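Local coordinates for putative immunoglobulin-blocking virulence protein (Mycoplasma mycoides subsp. capri, PDB 7ADK) that probably binds host immunoglobulin and blocks its action, as a presumed virulence factor of this mycoplasma, at residues A[350-355]-A[370-375]; A[396-401]-A[415-420]; A[445-450]-A[473-478]. One frame throughout, in Å; residues are numbered along the deposited sequence.

Contact 1. Residues A[350-355]-A[370-375]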
loop_
_atom_site.group_PDB
_atom_site.type_symbol
_atom_site.label_atom_id
_atom_site.label_comp_id
_atom_site.label_asym_id
_atom_site.label_seq_id
_atom_site.Cartn_x
_atom_site.Cartn_y
_atom_site.Cartn_z
ATOM N N GLU A 350 16.971 -36.403 10.477
ATOM C CA GLU A 350 16.273 -37.098 11.569
ATOM C C GLU A 350 15.061 -36.386 12.185
ATOM O O GLU A 350 14.223 -37.083 12.754
ATOM C CB GLU A 350 17.285 -37.519 12.650
ATOM C CG GLU A 350 17.434 -36.519 13.804
ATOM C CD GLU A 350 18.586 -36.856 14.760
ATOM O OE1 GLU A 350 19.622 -37.411 14.331
ATOM O OE2 GLU A 350 18.445 -36.561 15.970
ATOM N N TYR A 351 14.918 -35.058 12.104
ATOM C CA TYR A 351 13.690 -34.401 12.582
ATOM C C TYR A 351 12.603 -34.401 11.522
ATOM O O TYR A 351 11.447 -34.657 11.841
ATOM C CB TYR A 351 13.920 -32.984 13.113
ATOM C CG TYR A 351 14.473 -32.937 14.519
ATOM C CD1 TYR A 351 13.738 -33.476 15.589
ATOM C CD2 TYR A 351 15.701 -32.321 14.775
ATOM C CE1 TYR A 351 14.253 -33.451 16.893
ATOM C CE2 TYR A 351 16.233 -32.305 16.069
ATOM C CZ TYR A 351 15.517 -32.887 17.123
ATOM O OH TYR A 351 16.059 -32.905 18.360
ATOM N N ARG A 352 12.943 -34.173 10.257
ATOM C CA ARG A 352 11.958 -34.175 9.168
ATOM C C ARG A 352 11.349 -35.558 8.958
ATOM O O ARG A 352 12.062 -36.555 8.905
ATOM C CB ARG A 352 12.581 -33.643 7.876
ATOM C CG ARG A 352 13.069 -32.222 8.091
ATOM C CD ARG A 352 13.580 -31.572 6.818
ATOM N NE ARG A 352 12.490 -31.073 5.982
ATOM C CZ ARG A 352 12.489 -29.937 5.319
ATOM N NH1 ARG A 352 13.559 -29.232 5.109
ATOM N NH2 ARG A 352 11.374 -29.473 4.879
ATOM N N VAL A 353 10.037 -35.625 8.764
ATOM C CA VAL A 353 9.422 -36.723 8.013
ATOM C C VAL A 353 9.601 -36.413 6.526
ATOM O O VAL A 353 9.658 -35.243 6.151
ATOM C CB VAL A 353 7.971 -36.962 8.460
ATOM C CG1 VAL A 353 6.998 -35.893 8.021
ATOM C CG2 VAL A 353 7.458 -38.301 7.958
ATOM N N PHE A 354 9.792 -37.431 5.687
ATOM C CA PHE A 354 10.396 -37.259 4.359
ATOM C C PHE A 354 11.824 -36.677 4.443
ATOM O O PHE A 354 12.177 -35.686 3.814
ATOM C CB PHE A 354 9.459 -36.539 3.379
ATOM C CG PHE A 354 8.038 -37.055 3.372
ATOM C CD1 PHE A 354 7.779 -38.420 3.157
ATOM C CD2 PHE A 354 6.965 -36.171 3.566
ATOM C CE1 PHE A 354 6.462 -38.898 3.110
ATOM C CE2 PHE A 354 5.644 -36.644 3.518
ATOM C CZ PHE A 354 5.394 -38.006 3.279
ATOM N N ASP A 355 12.652 -37.308 5.275
ATOM C CA ASP A 355 14.050 -36.966 5.554
ATOM C C ASP A 355 14.980 -37.068 4.334
ATOM O O ASP A 355 14.693 -37.778 3.368
ATOM C CB ASP A 355 14.580 -37.905 6.643
ATOM C CG ASP A 355 14.578 -39.374 6.212
ATOM O OD1 ASP A 355 13.489 -39.955 6.038
ATOM O OD2 ASP A 355 15.663 -39.961 6.054
ATOM N N GLY A 370 5.624 -29.873 -2.962
ATOM C CA GLY A 370 5.701 -30.858 -1.893
ATOM C C GLY A 370 6.688 -31.990 -2.161
ATOM O O GLY A 370 6.360 -33.143 -1.892
ATOM N N THR A 371 7.872 -31.697 -2.714
ATOM C CA THR A 371 8.879 -32.685 -3.102
ATOM C C THR A 371 10.149 -32.574 -2.266
ATOM O O THR A 371 10.474 -31.535 -1.698
ATOM C CB THR A 371 9.182 -32.646 -4.603
ATOM O OG1 THR A 371 9.815 -31.460 -4.906
ATOM C CG2 THR A 371 7.941 -32.789 -5.470
ATOM N N TYR A 372 10.855 -33.691 -2.101
ATOM C CA TYR A 372 11.955 -33.864 -1.150
ATOM C C TYR A 372 13.117 -34.662 -1.780
ATOM O O TYR A 372 12.858 -35.655 -2.461
ATOM C CB TYR A 372 11.435 -34.571 0.108
ATOM C CG TYR A 372 10.467 -33.775 0.961
ATOM C CD1 TYR A 372 9.084 -33.793 0.703
ATOM C CD2 TYR A 372 10.958 -33.035 2.044
ATOM C CE1 TYR A 372 8.198 -33.061 1.508
ATOM C CE2 TYR A 372 10.077 -32.317 2.862
ATOM C CZ TYR A 372 8.696 -32.314 2.593
ATOM O OH TYR A 372 7.877 -31.593 3.398
ATOM N N PRO A 373 14.392 -34.303 -1.552
ATOM C CA PRO A 373 15.528 -35.050 -2.082
ATOM C C PRO A 373 15.524 -36.535 -1.690
ATOM O O PRO A 373 15.447 -36.885 -0.522
ATOM C CB PRO A 373 16.768 -34.331 -1.561
ATOM C CG PRO A 373 16.289 -32.942 -1.197
ATOM C CD PRO A 373 14.839 -33.141 -0.810
ATOM N N GLY A 374 15.632 -37.442 -2.657
ATOM C CA GLY A 374 15.582 -38.887 -2.411
ATOM C C GLY A 374 14.183 -39.490 -2.296
ATOM O O GLY A 374 14.064 -40.682 -2.038
ATOM N N TRP A 375 13.135 -38.711 -2.541
ATOM C CA TRP A 375 11.745 -39.148 -2.602
ATOM C C TRP A 375 11.172 -38.871 -3.984
ATOM O O TRP A 375 11.589 -37.928 -4.654
ATOM C CB TRP A 375 10.927 -38.437 -1.524
ATOM C CG TRP A 375 11.336 -38.764 -0.127
ATOM C CD1 TRP A 375 12.406 -38.257 0.518
ATOM C CD2 TRP A 375 10.748 -39.728 0.790
ATOM N NE1 TRP A 375 12.533 -38.848 1.754
ATOM C CE2 TRP A 375 11.536 -39.765 1.974
ATOM C CE3 TRP A 375 9.610 -40.556 0.750
ATOM C CZ2 TRP A 375 11.212 -40.585 3.056
ATOM C CZ3 TRP A 375 9.276 -41.380 1.833
ATOM C CH2 TRP A 375 10.075 -41.400 2.985
#

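Contact 2. Residues A[396-401]-A[415-420]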
loop_
_atom_site.group_PDB
_atom_site.type_symbol
_atom_site.label_atom_id
_atom_site.label_comp_id
_atom_site.label_asym_id
_atom_site.label_seq_id
_atom_site.Cartn_x
_atom_site.Cartn_y
_atom_site.Cartn_z
ATOM N N ILE A 396 -9.370 -30.799 -4.105
ATOM C CA ILE A 396 -8.960 -31.918 -3.254
ATOM C C ILE A 396 -8.008 -32.780 -4.090
ATOM O O ILE A 396 -8.360 -33.137 -5.210
ATOM C CB ILE A 396 -10.213 -32.722 -2.820
ATOM C CG1 ILE A 396 -11.129 -31.942 -1.866
ATOM C CG2 ILE A 396 -9.851 -34.061 -2.172
ATOM C CD1 ILE A 396 -12.576 -32.368 -1.900
ATOM N N ARG A 397 -6.830 -33.137 -3.576
ATOM C CA ARG A 397 -5.869 -34.063 -4.208
ATOM C C ARG A 397 -5.264 -35.052 -3.217
ATOM O O ARG A 397 -5.003 -34.695 -2.074
ATOM C CB ARG A 397 -4.739 -33.291 -4.881
ATOM C CG ARG A 397 -5.057 -32.776 -6.278
ATOM C CD ARG A 397 -3.807 -32.161 -6.901
ATOM N NE ARG A 397 -2.759 -33.177 -7.093
ATOM C CZ ARG A 397 -1.568 -33.254 -6.534
ATOM N NH1 ARG A 397 -0.846 -34.291 -6.801
ATOM N NH2 ARG A 397 -1.086 -32.371 -5.718
ATOM N N PHE A 398 -4.961 -36.262 -3.673
ATOM C CA PHE A 398 -4.167 -37.250 -2.941
ATOM C C PHE A 398 -2.911 -37.601 -3.744
ATOM O O PHE A 398 -2.993 -37.932 -4.925
ATOM C CB PHE A 398 -4.988 -38.505 -2.641
ATOM C CG PHE A 398 -6.151 -38.336 -1.685
ATOM C CD1 PHE A 398 -7.348 -37.751 -2.121
ATOM C CD2 PHE A 398 -6.050 -38.800 -0.362
ATOM C CE1 PHE A 398 -8.433 -37.629 -1.238
ATOM C CE2 PHE A 398 -7.142 -38.697 0.511
ATOM C CZ PHE A 398 -8.337 -38.114 0.070
ATOM N N SER A 399 -1.744 -37.581 -3.113
ATOM C CA SER A 399 -0.480 -37.987 -3.726
ATOM C C SER A 399 0.291 -38.931 -2.817
ATOM O O SER A 399 0.200 -38.864 -1.604
ATOM C CB SER A 399 0.344 -36.783 -4.168
ATOM O OG SER A 399 0.697 -35.933 -3.153
ATOM N N LYS A 400 1.047 -39.842 -3.413
ATOM C CA LYS A 400 1.888 -40.836 -2.744
ATOM C C LYS A 400 3.340 -40.383 -2.849
ATOM O O LYS A 400 3.797 -40.074 -3.939
ATOM C CB LYS A 400 1.652 -42.193 -3.429
ATOM C CG LYS A 400 2.323 -43.396 -2.747
ATOM C CD LYS A 400 1.645 -43.895 -1.463
ATOM C CE LYS A 400 0.218 -44.418 -1.678
ATOM N NZ LYS A 400 0.161 -45.614 -2.534
ATOM N N LEU A 401 4.069 -40.353 -1.745
ATOM C CA LEU A 401 5.525 -40.234 -1.721
ATOM C C LEU A 401 6.134 -41.604 -1.419
ATOM O O LEU A 401 5.670 -42.266 -0.500
ATOM C CB LEU A 401 5.954 -39.222 -0.651
ATOM C CG LEU A 401 6.191 -37.806 -1.179
ATOM C CD1 LEU A 401 4.922 -37.110 -1.640
ATOM C CD2 LEU A 401 6.807 -36.958 -0.089
ATOM N N SER A 415 7.060 -45.083 2.611
ATOM C CA SER A 415 6.069 -44.457 1.736
ATOM C C SER A 415 4.935 -43.821 2.540
ATOM O O SER A 415 4.574 -44.317 3.607
ATOM C CB SER A 415 5.510 -45.475 0.743
ATOM O OG SER A 415 4.846 -46.526 1.397
ATOM N N GLY A 416 4.348 -42.740 2.032
ATOM C CA GLY A 416 3.297 -42.003 2.717
ATOM C C GLY A 416 2.277 -41.398 1.772
ATOM O O GLY A 416 2.625 -40.839 0.735
ATOM N N LEU A 417 1.007 -41.523 2.137
ATOM C CA LEU A 417 -0.111 -40.852 1.494
ATOM C C LEU A 417 -0.218 -39.414 2.009
ATOM O O LEU A 417 -0.155 -39.162 3.209
ATOM C CB LEU A 417 -1.371 -41.684 1.748
ATOM C CG LEU A 417 -2.634 -41.252 1.001
ATOM C CD1 LEU A 417 -2.467 -41.284 -0.507
ATOM C CD2 LEU A 417 -3.752 -42.207 1.370
ATOM N N VAL A 418 -0.386 -38.461 1.104
ATOM C CA VAL A 418 -0.429 -37.025 1.367
ATOM C C VAL A 418 -1.741 -36.459 0.841
ATOM O O VAL A 418 -2.100 -36.724 -0.301
ATOM C CB VAL A 418 0.792 -36.327 0.736
ATOM C CG1 VAL A 418 0.783 -34.814 0.959
ATOM C CG2 VAL A 418 2.093 -36.927 1.277
ATOM N N LEU A 419 -2.462 -35.696 1.663
ATOM C CA LEU A 419 -3.705 -35.025 1.308
ATOM C C LEU A 419 -3.452 -33.522 1.130
ATOM O O LEU A 419 -3.000 -32.853 2.056
ATOM C CB LEU A 419 -4.745 -35.359 2.386
ATOM C CG LEU A 419 -6.103 -34.654 2.271
ATOM C CD1 LEU A 419 -6.709 -34.757 0.880
ATOM C CD2 LEU A 419 -7.083 -35.267 3.238
ATOM N N ASP A 420 -3.775 -33.014 -0.057
ATOM C CA ASP A 420 -3.661 -31.629 -0.526
ATOM C C ASP A 420 -5.073 -31.024 -0.603
ATOM O O ASP A 420 -5.931 -31.501 -1.346
ATOM C CB ASP A 420 -2.882 -31.673 -1.861
ATOM C CG ASP A 420 -2.977 -30.491 -2.846
ATOM O OD1 ASP A 420 -3.567 -29.438 -2.534
ATOM O OD2 ASP A 420 -2.410 -30.610 -3.957
#

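Contact 3. Residues A[445-450]-A[473-478]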
loop_
_atom_site.group_PDB
_atom_site.type_symbol
_atom_site.label_atom_id
_atom_site.label_comp_id
_atom_site.label_asym_id
_atom_site.label_seq_id
_atom_site.Cartn_x
_atom_site.Cartn_y
_atom_site.Cartn_z
ATOM N N GLN A 445 -4.715 -43.964 6.313
ATOM C CA GLN A 445 -3.738 -43.215 7.119
ATOM C C GLN A 445 -3.041 -42.161 6.262
ATOM O O GLN A 445 -2.488 -42.483 5.216
ATOM C CB GLN A 445 -2.738 -44.208 7.741
ATOM C CG GLN A 445 -1.622 -43.605 8.615
ATOM C CD GLN A 445 -2.052 -43.145 10.005
ATOM O OE1 GLN A 445 -3.223 -43.025 10.328
ATOM N NE2 GLN A 445 -1.125 -42.845 10.881
ATOM N N ILE A 446 -3.029 -40.904 6.700
ATOM C CA ILE A 446 -2.376 -39.790 5.996
ATOM C C ILE A 446 -1.082 -39.398 6.722
ATOM O O ILE A 446 -1.095 -39.106 7.914
ATOM C CB ILE A 446 -3.353 -38.601 5.856
ATOM C CG1 ILE A 446 -4.685 -38.955 5.164
ATOM C CG2 ILE A 446 -2.703 -37.409 5.160
ATOM C CD1 ILE A 446 -4.574 -39.506 3.758
ATOM N N THR A 447 0.042 -39.373 6.011
ATOM C CA THR A 447 1.347 -38.949 6.547
ATOM C C THR A 447 1.493 -37.426 6.530
ATOM O O THR A 447 2.085 -36.853 7.429
ATOM C CB THR A 447 2.488 -39.626 5.774
ATOM O OG1 THR A 447 2.406 -41.018 5.962
ATOM C CG2 THR A 447 3.885 -39.239 6.224
ATOM N N SER A 448 0.937 -36.737 5.542
ATOM C CA SER A 448 0.943 -35.281 5.497
ATOM C C SER A 448 -0.416 -34.737 5.106
ATOM O O SER A 448 -0.928 -35.056 4.042
ATOM C CB SER A 448 2.019 -34.805 4.531
ATOM O OG SER A 448 1.917 -33.419 4.313
ATOM N N TYR A 449 -0.947 -33.831 5.901
ATOM C CA TYR A 449 -2.011 -32.929 5.480
ATOM C C TYR A 449 -1.358 -31.626 5.025
ATOM O O TYR A 449 -0.518 -31.097 5.746
ATOM C CB TYR A 449 -2.982 -32.689 6.630
ATOM C CG TYR A 449 -3.708 -33.911 7.125
ATOM C CD1 TYR A 449 -4.892 -34.325 6.499
ATOM C CD2 TYR A 449 -3.192 -34.636 8.209
ATOM C CE1 TYR A 449 -5.568 -35.464 6.957
ATOM C CE2 TYR A 449 -3.858 -35.783 8.662
ATOM C CZ TYR A 449 -5.045 -36.194 8.036
ATOM O OH TYR A 449 -5.692 -37.287 8.495
ATOM N N ARG A 450 -1.721 -31.113 3.844
ATOM C CA ARG A 450 -1.289 -29.811 3.309
ATOM C C ARG A 450 -2.522 -28.938 3.093
ATOM O O ARG A 450 -3.345 -29.257 2.243
ATOM C CB ARG A 450 -0.522 -29.955 1.978
ATOM C CG ARG A 450 0.555 -31.049 1.906
ATOM C CD ARG A 450 1.228 -31.039 0.524
ATOM N NE ARG A 450 2.223 -29.973 0.455
ATOM C CZ ARG A 450 2.627 -29.229 -0.546
ATOM N NH1 ARG A 450 3.599 -28.429 -0.283
ATOM N NH2 ARG A 450 2.133 -29.255 -1.744
ATOM N N ASP A 473 -2.998 -37.526 16.588
ATOM C CA ASP A 473 -1.643 -37.986 16.313
ATOM C C ASP A 473 -1.344 -37.905 14.804
ATOM O O ASP A 473 -1.869 -38.672 14.007
ATOM C CB ASP A 473 -1.477 -39.407 16.867
ATOM C CG ASP A 473 -2.664 -40.376 16.717
ATOM O OD1 ASP A 473 -2.661 -41.402 17.391
ATOM O OD2 ASP A 473 -3.619 -40.154 15.951
ATOM N N ILE A 474 -0.513 -36.954 14.390
ATOM C CA ILE A 474 -0.256 -36.583 12.987
ATOM C C ILE A 474 1.244 -36.602 12.689
ATOM O O ILE A 474 2.023 -36.003 13.417
ATOM C CB ILE A 474 -0.817 -35.178 12.670
ATOM C CG1 ILE A 474 -2.306 -35.052 13.014
ATOM C CG2 ILE A 474 -0.566 -34.795 11.219
ATOM C CD1 ILE A 474 -2.866 -33.656 12.791
ATOM N N GLN A 475 1.658 -37.207 11.580
ATOM C CA GLN A 475 3.053 -37.178 11.133
ATOM C C GLN A 475 3.499 -35.758 10.724
ATOM O O GLN A 475 4.381 -35.189 11.360
ATOM C CB GLN A 475 3.268 -38.206 10.018
ATOM C CG GLN A 475 3.366 -39.660 10.478
ATOM C CD GLN A 475 4.683 -40.034 11.148
ATOM O OE1 GLN A 475 5.587 -39.238 11.345
ATOM N NE2 GLN A 475 4.850 -41.285 11.484
ATOM N N GLN A 476 2.859 -35.158 9.717
ATOM C CA GLN A 476 3.154 -33.821 9.195
ATOM C C GLN A 476 1.894 -32.978 8.997
ATOM O O GLN A 476 0.856 -33.481 8.570
ATOM C CB GLN A 476 3.972 -33.968 7.907
ATOM C CG GLN A 476 3.992 -32.778 6.956
ATOM C CD GLN A 476 5.079 -32.899 5.895
ATOM O OE1 GLN A 476 6.262 -32.903 6.161
ATOM N NE2 GLN A 476 4.729 -33.030 4.650
ATOM N N LEU A 477 2.006 -31.677 9.260
ATOM C CA LEU A 477 1.023 -30.667 8.895
ATOM C C LEU A 477 1.733 -29.502 8.208
ATOM O O LEU A 477 2.547 -28.843 8.845
ATOM C CB LEU A 477 0.268 -30.241 10.167
ATOM C CG LEU A 477 -0.870 -29.243 9.928
ATOM C CD1 LEU A 477 -2.015 -29.855 9.133
ATOM C CD2 LEU A 477 -1.415 -28.764 11.255
ATOM N N GLU A 478 1.431 -29.232 6.941
ATOM C CA GLU A 478 1.880 -28.026 6.241
ATOM C C GLU A 478 0.696 -27.066 6.114
ATOM O O GLU A 478 -0.320 -27.396 5.503
ATOM C CB GLU A 478 2.470 -28.336 4.852
ATOM C CG GLU A 478 3.749 -29.185 4.857
ATOM C CD GLU A 478 4.323 -29.527 3.465
ATOM O OE1 GLU A 478 3.830 -29.018 2.442
ATOM O OE2 GLU A 478 5.296 -30.303 3.368
#

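Contact 1. Residues A[350-355]-A[370-375]
An aromatic cluster of Phe354, Tyr372 and Trp375 carries this contact, and the Phe354 side chain touches both of the other rings. Its CB sits over the centre of the Tyr372 ring, 3.8 Å from the centroid, in a CH-pi contact. The same CB lies over the five-membered ring of Trp375 at 4.2 Å from that centroid. Chi1 of -46° sets Phe354 CG beside the backbone N, and from there the phenyl ring meets its two neighbours through different atoms. Phe354 CD1 approaches Trp375 CZ3 to 3.6 Å, edge toward indole face, with the ring planes at 76°. Phe354 CD2 comes to 3.9 Å from Tyr372 CE1, where the two rings are merely oblique.

The segment 370-375 presents its aromatic pair from a compact link between helix 364-369 and strand 375-379. Gly370, with positive phi, is the C-prime residue of a Schellman motif ending the helix. A type II beta turn follows, closed by Trp375 N to Tyr372 O at 3.1 Å, and the CB atoms of Tyr372 and Trp375 both point toward 350-355.

Trp375 is also held by its indole nitrogen: NE1 donates to Asp355 O at 2.9 Å with an N-H...O angle of 164°, the oxygen lying almost in the indole plane. Asp355 OD1 passes Trp375 CZ2 at 3.8 Å, its carboxylate steeply inclined to the ring, while its charge is paired with Arg403. At the edge of Tyr372, Arg352 NH2 stands 3.7 Å from Tyr372 CE2, with guanidinium and ring nearly perpendicular; that nitrogen forms a salt bridge to Asp532. The Tyr372 hydroxyl is hydrogen-bonded to Glu478, and Leu401 of strand 396-403 packs against all three aromatic residues.

Contact 2. Residues A[396-401]-A[415-420]
Arg397 lies across from Asp420 and follows its carboxylate along most of the side chain. Arg397 CB starts 3.7 Å from Asp420 OD2. CG, beside the backbone N, stays near the same oxygen, and chi2 near 180° carries Arg397 CD on to 3.6 Å from Asp420 OD2. A bend at chi3 (64°) then sets NE, and CZ beyond it brings the guanidinium back to the carboxylate. At the tip Arg397 NH2 forms a salt bridge with Asp420 OD2 at 2.8 Å, using the anti lone pair of that oxygen. The planes stand 77° apart and only NH2 bonds to the carboxylate, an arrangement unlike a flat two-pronged pairing. NH1 has a second acid, Asp379, which probably shares the positive charge.

The backbones pair through two hydrogen bonds each at Arg397-Asp420, Ser399-Val418 and Leu401-Gly416; Asp420 N to Arg397 O, for one, measures 2.9 Å. Between these lie the non-hydrogen-bonded pairs Phe398-Leu419 and Lys400-Leu417, whose side chains occupy the other face. There Phe398 and Leu419 run side by side, and Leu419 CD1 rests over the phenyl face, 3.9 Å from the Phe398 centroid and displaced toward the rim. Tyr384 stacks with Phe398, and Leu439 of helix 426-442 also touches it. On the face of Arg397 and Ser399, Leu401 CD1 packs on Val418 CG2 at 4.1 Å.

With the strand directions 158° apart and hydrogen-bonded pairs at every second residue, the arrangement is that of an antiparallel beta hairpin, set within a larger mixed sheet between strands 375-379 and 448-454.

Contact 3. Residues A[445-450]-A[473-478]
Arg450 and Glu478 both turn CG anti to the carbonyl carbon (chi1 -45° and -64°), and their side chains lie side by side on one face of the sheet. The Glu478 chain is extended beyond CG, whereas that of Arg450 bends at chi3 (80°), which places NE. From there the guanidinium grips a single oxygen side-on. Arg450 NE donates to Glu478 OE1 at 2.7 Å, reaching it from above the carboxylate plane. Arg450 NH1 meets Glu478 OE1 at 2.8 Å, nearly along the C-O direction. The other carboxylate oxygen, OE2, is hydrogen-bonded to Tyr372 OH, and Arg450 NH2 donates to Ala368 O, so this buried ion pair has polar partners on both residues.

On the same face, Ser448 OG and Gln476 CG are both anti to their backbone nitrogens, and the Gln476 chain stays extended beyond CG. Gln476 NE2 donates to Ser448 OG at 2.9 Å in an almost straight hydrogen bond, with the oxygen close to the amide plane.

On the other face the contacts are apolar: Tyr449 CB packs on Leu477 CD1 at 3.9 Å. Ile474 CG2 sits at the edge of the Tyr449 ring, 4.0 Å from Tyr449 CD2, while Ile446 CG2 covers a face of that ring.

Tyr449 bonds through N to Gln476 O (3.2 Å) and through O to Glu478 N (3.0 Å), the residues flanking its register partner Leu477, as in parallel pairing; Thr447 O also accepts from Gln476 N. Neighbouring parallel strands, connected here through helix 464-467, make up a beta-alpha-beta unit.

In the fold
From the N terminus, the chain first closes contact 1, bringing the segment just after helix 339-351 against the turn that follows helix 364-369. Contact 2 then closes the hairpin of strands 396-403 and 415-422. After helix 426-442 the chain re-enters the same sheet, and contact 3 joins strands 448-454 and 473-481. The three loops follow in series; none nests in or crosses another. In space they converge: strand 415-422 pairs with strand 448-454, linking contacts 2 and 3 as neighbours in one sheet, while contact 1 lies against both, through Phe354 on Val418 and Thr447, and through Val353 on Gln476.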